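Local atomic coordinates of motility hub protein FimV (Pseudomonas aeruginosa, PDB entry 4MBQ), a protein that acts as an inner-membrane hub for type IV pilus assembly and twitching motility, regulating cyclic AMP levels by activating the adenylate cyclase CyaB. Residues T20-A25 with A54-L59; A27-D30 with G36-D39. All coordinates share one frame; numbering follows the deposited sequence.

Contact 1. Residues T20-A25 with A54-L59; sequences TKLDLA and AEAREL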
# COMPACT_ATOMS: atom_id res chain seq x y z
N THR B 20 9.91 2.27 1.71
CA THR B 20 8.68 1.50 1.59
C THR B 20 7.59 2.08 2.48
O THR B 20 6.43 2.21 2.07
CB THR B 20 8.90 0.03 1.97
OG1 THR B 20 9.92 -0.54 1.15
CG2 THR B 20 7.61 -0.77 1.79
N LYS B 21 7.96 2.42 3.71
CA LYS B 21 7.01 2.97 4.67
C LYS B 21 6.49 4.34 4.24
O LYS B 21 5.35 4.69 4.51
CB LYS B 21 7.61 3.00 6.07
CG LYS B 21 7.76 1.62 6.69
CD LYS B 21 8.45 1.66 8.05
CE LYS B 21 8.53 0.25 8.65
NZ LYS B 21 9.25 0.23 9.95
N LEU B 22 7.34 5.11 3.57
CA LEU B 22 6.93 6.41 3.06
C LEU B 22 5.83 6.27 2.01
O LEU B 22 4.87 7.04 1.99
CB LEU B 22 8.13 7.16 2.47
CG LEU B 22 9.01 7.91 3.48
CD1 LEU B 22 10.25 8.49 2.80
CD2 LEU B 22 8.21 9.00 4.15
N ASP B 23 5.97 5.28 1.14
CA ASP B 23 4.95 5.02 0.13
C ASP B 23 3.68 4.46 0.76
O ASP B 23 2.58 4.78 0.32
CB ASP B 23 5.48 4.09 -0.96
CG ASP B 23 6.29 4.84 -2.01
OD1 ASP B 23 5.82 5.89 -2.50
OD2 ASP B 23 7.41 4.39 -2.33
N LEU B 24 3.83 3.66 1.81
CA LEU B 24 2.68 3.15 2.56
C LEU B 24 1.94 4.30 3.23
O LEU B 24 0.71 4.30 3.28
CB LEU B 24 3.12 2.13 3.61
CG LEU B 24 3.45 0.72 3.12
CD1 LEU B 24 3.57 -0.23 4.30
CD2 LEU B 24 2.41 0.23 2.13
N ALA B 25 2.68 5.26 3.76
CA ALA B 25 2.08 6.42 4.39
C ALA B 25 1.28 7.23 3.38
O ALA B 25 0.18 7.69 3.67
CB ALA B 25 3.14 7.29 5.05
N ALA B 54 13.00 14.17 6.20
CA ALA B 54 12.50 15.45 5.73
C ALA B 54 11.14 15.29 5.05
O ALA B 54 10.23 16.10 5.26
CB ALA B 54 13.50 16.10 4.79
N GLU B 55 11.00 14.23 4.26
CA GLU B 55 9.74 13.94 3.59
C GLU B 55 8.64 13.58 4.58
O GLU B 55 7.49 13.99 4.42
CB GLU B 55 9.91 12.82 2.56
CG GLU B 55 8.61 12.25 2.00
CD GLU B 55 7.89 13.20 1.04
OE1 GLU B 55 8.22 14.40 1.00
OE2 GLU B 55 6.99 12.72 0.31
N ALA B 56 9.01 12.82 5.61
CA ALA B 56 8.07 12.43 6.65
C ALA B 56 7.54 13.66 7.36
O ALA B 56 6.33 13.78 7.61
CB ALA B 56 8.73 11.48 7.64
N ARG B 57 8.44 14.58 7.68
CA ARG B 57 8.07 15.83 8.33
C ARG B 57 7.14 16.64 7.44
O ARG B 57 6.15 17.20 7.92
CB ARG B 57 9.32 16.65 8.67
CG ARG B 57 10.25 15.96 9.67
CD ARG B 57 11.49 16.78 9.95
NE ARG B 57 12.36 16.12 10.92
CZ ARG B 57 13.63 15.81 10.70
NH1 ARG B 57 14.20 16.11 9.54
NH2 ARG B 57 14.34 15.21 11.64
N GLU B 58 7.45 16.70 6.15
CA GLU B 58 6.63 17.43 5.19
C GLU B 58 5.23 16.83 5.13
O GLU B 58 4.24 17.56 5.14
CB GLU B 58 7.27 17.40 3.80
N LEU B 59 5.15 15.51 5.07
CA LEU B 59 3.87 14.82 5.02
C LEU B 59 3.06 15.05 6.30
O LEU B 59 1.85 15.28 6.24
CB LEU B 59 4.07 13.32 4.78
CG LEU B 59 4.50 12.95 3.36
CD1 LEU B 59 4.70 11.44 3.23
CD2 LEU B 59 3.47 13.44 2.35
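Leu-22 reaches across to Glu-55, Ala-56 and Leu-59, joining helix 15-30 to helix 50-62 in the C-terminal tetratricopeptide-repeat (TPR) region of FimV. The two helices run nearly parallel, their segment axes 13° apart and 11.0 Å at closest approach, and Leu-22 spans much of the gap. Both of its methyls come up to the aliphatic part of Glu-55, whose side chain crosses it at a slant: Leu-22 CD2 lies 3.9 Å from Glu-55 CG. Glu-55 leaves its helix with CG anti to the backbone N and then bends at chi2 (72°), laying its methylene against the leucine while the carboxylate turns to Arg-26, with which OE2 forms a salt bridge. Arg-26, one turn on from Leu-22 in the same helix, also forms a salt bridge with Asp-23 OD1. Helix 34-47 packs beside the pair, with Val-44 touching Leu-22 and Leu-45 touching Ala-56. The same leucine methyl also meets the two apolar neighbours: Leu-22 CD2 is 4.3 Å from Ala-56 CB and 4.4 Å from Leu-59 CD1.

Contact 2. Residues A27-D30 with G36-D39; sequences AYID and GARD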
# COMPACT_ATOMS: atom_id res chain seq x y z
N ALA B 27 -0.09 6.02 0.84
CA ALA B 27 -1.27 5.20 0.56
C ALA B 27 -2.37 5.44 1.59
O ALA B 27 -3.54 5.55 1.24
CB ALA B 27 -0.89 3.73 0.53
N TYR B 28 -1.97 5.54 2.86
CA TYR B 28 -2.92 5.81 3.94
C TYR B 28 -3.57 7.18 3.79
O TYR B 28 -4.76 7.35 4.06
CB TYR B 28 -2.23 5.71 5.31
CG TYR B 28 -2.27 4.33 5.93
CD1 TYR B 28 -3.32 3.96 6.77
CD2 TYR B 28 -1.27 3.40 5.68
CE1 TYR B 28 -3.36 2.70 7.34
CE2 TYR B 28 -1.31 2.14 6.24
CZ TYR B 28 -2.36 1.80 7.07
OH TYR B 28 -2.40 0.54 7.63
N ILE B 29 -2.78 8.16 3.36
CA ILE B 29 -3.29 9.51 3.15
C ILE B 29 -4.33 9.52 2.04
O ILE B 29 -5.39 10.13 2.18
CB ILE B 29 -2.15 10.49 2.82
CG1 ILE B 29 -1.18 10.59 4.00
CG2 ILE B 29 -2.70 11.86 2.47
CD1 ILE B 29 0.00 11.50 3.74
N ASP B 30 -4.03 8.84 0.95
CA ASP B 30 -4.97 8.75 -0.16
C ASP B 30 -6.22 7.94 0.19
O ASP B 30 -7.26 8.08 -0.46
CB ASP B 30 -4.29 8.19 -1.41
CG ASP B 30 -3.50 9.25 -2.15
OD1 ASP B 30 -4.02 10.37 -2.31
OD2 ASP B 30 -2.36 8.97 -2.57
N GLY B 36 -3.49 6.29 10.53
CA GLY B 36 -2.60 5.23 10.11
C GLY B 36 -1.33 5.76 9.48
O GLY B 36 -0.25 5.19 9.66
N ALA B 37 -1.46 6.86 8.74
CA ALA B 37 -0.31 7.49 8.10
C ALA B 37 0.68 8.03 9.14
O ALA B 37 1.89 7.91 8.98
CB ALA B 37 -0.76 8.60 7.16
N ARG B 38 0.15 8.62 10.21
CA ARG B 38 0.99 9.18 11.27
C ARG B 38 1.80 8.11 11.99
O ARG B 38 2.98 8.31 12.28
CB ARG B 38 0.14 9.97 12.27
CG ARG B 38 -0.49 11.22 11.68
CD ARG B 38 -1.24 12.01 12.74
NE ARG B 38 -1.86 13.21 12.18
CZ ARG B 38 -3.16 13.32 11.93
NH1 ARG B 38 -3.99 12.32 12.20
NH2 ARG B 38 -3.64 14.45 11.42
N ASP B 39 1.16 6.98 12.29
CA ASP B 39 1.84 5.87 12.95
C ASP B 39 3.01 5.36 12.11
O ASP B 39 4.09 5.07 12.64
CB ASP B 39 0.87 4.73 13.24
CG ASP B 39 -0.25 5.14 14.17
OD1 ASP B 39 -0.17 6.24 14.76
OD2 ASP B 39 -1.21 4.35 14.34
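Tyr-28 lays its ring against the backbone of Gly-36 in the antiparallel hairpin of helices 15-30 and 34-47 in this TPR domain, where the two come together near their turn. The CA atoms of Tyr-28 and Ala-37 are only 5.2 Å apart, a very close approach that small residues on helix 34-47 permit. The carbonyl carbon of Gly-36 sits over one face of the ring, 3.8 Å above its plane and displaced toward the rim. At the base of the ring, Tyr-28 CB meets Ala-37 CB at 3.7 Å. The same alanine methyl is touched by Ile-29, whose CG1, anti to its own carbonyl carbon (chi1 -64°), lies 3.8 Å from Ala-37 CB. Farther out, Leu-63 near the chain end packs on both Ile-29 and Ala-37. The start of helix 34-47 is held by Asp-33, whose OD1 accepts a hydrogen bond from Gly-36 N and whose side chain also touches Tyr-28. The phenol end leaves the hairpin altogether: Tyr-28 OH hydrogen-bonds to Tyr-28 OH of the third subunit, and Leu-24 of that subunit packs on the tyrosine. Back inside the hairpin, Tyr-28 CD1 is 3.6 Å from Gly-36 CA.

From the N terminus, helix 15-30 supplies one side of both contacts: residues 20-25 first, residues 27-30 at its end. Contact 2 closes the short loop to helix 34-47; contact 1 closes the longer one, bringing helix 50-62 back to helix 15-30. The smaller loop lies wholly within the larger, without crossing it. Together they fasten helix 15-30 to each of the two later helices, giving an antiparallel helix hairpin with helix 50-62 packed against it, as in TPR domains. The centres are about 9 Å apart, yet the contacts touch, with Leu-59 CD2 4.2 Å from Ile-29 CD1. Both contacts also border the second subunit, where Leu-24 packs on Leu-24 of the second subunit.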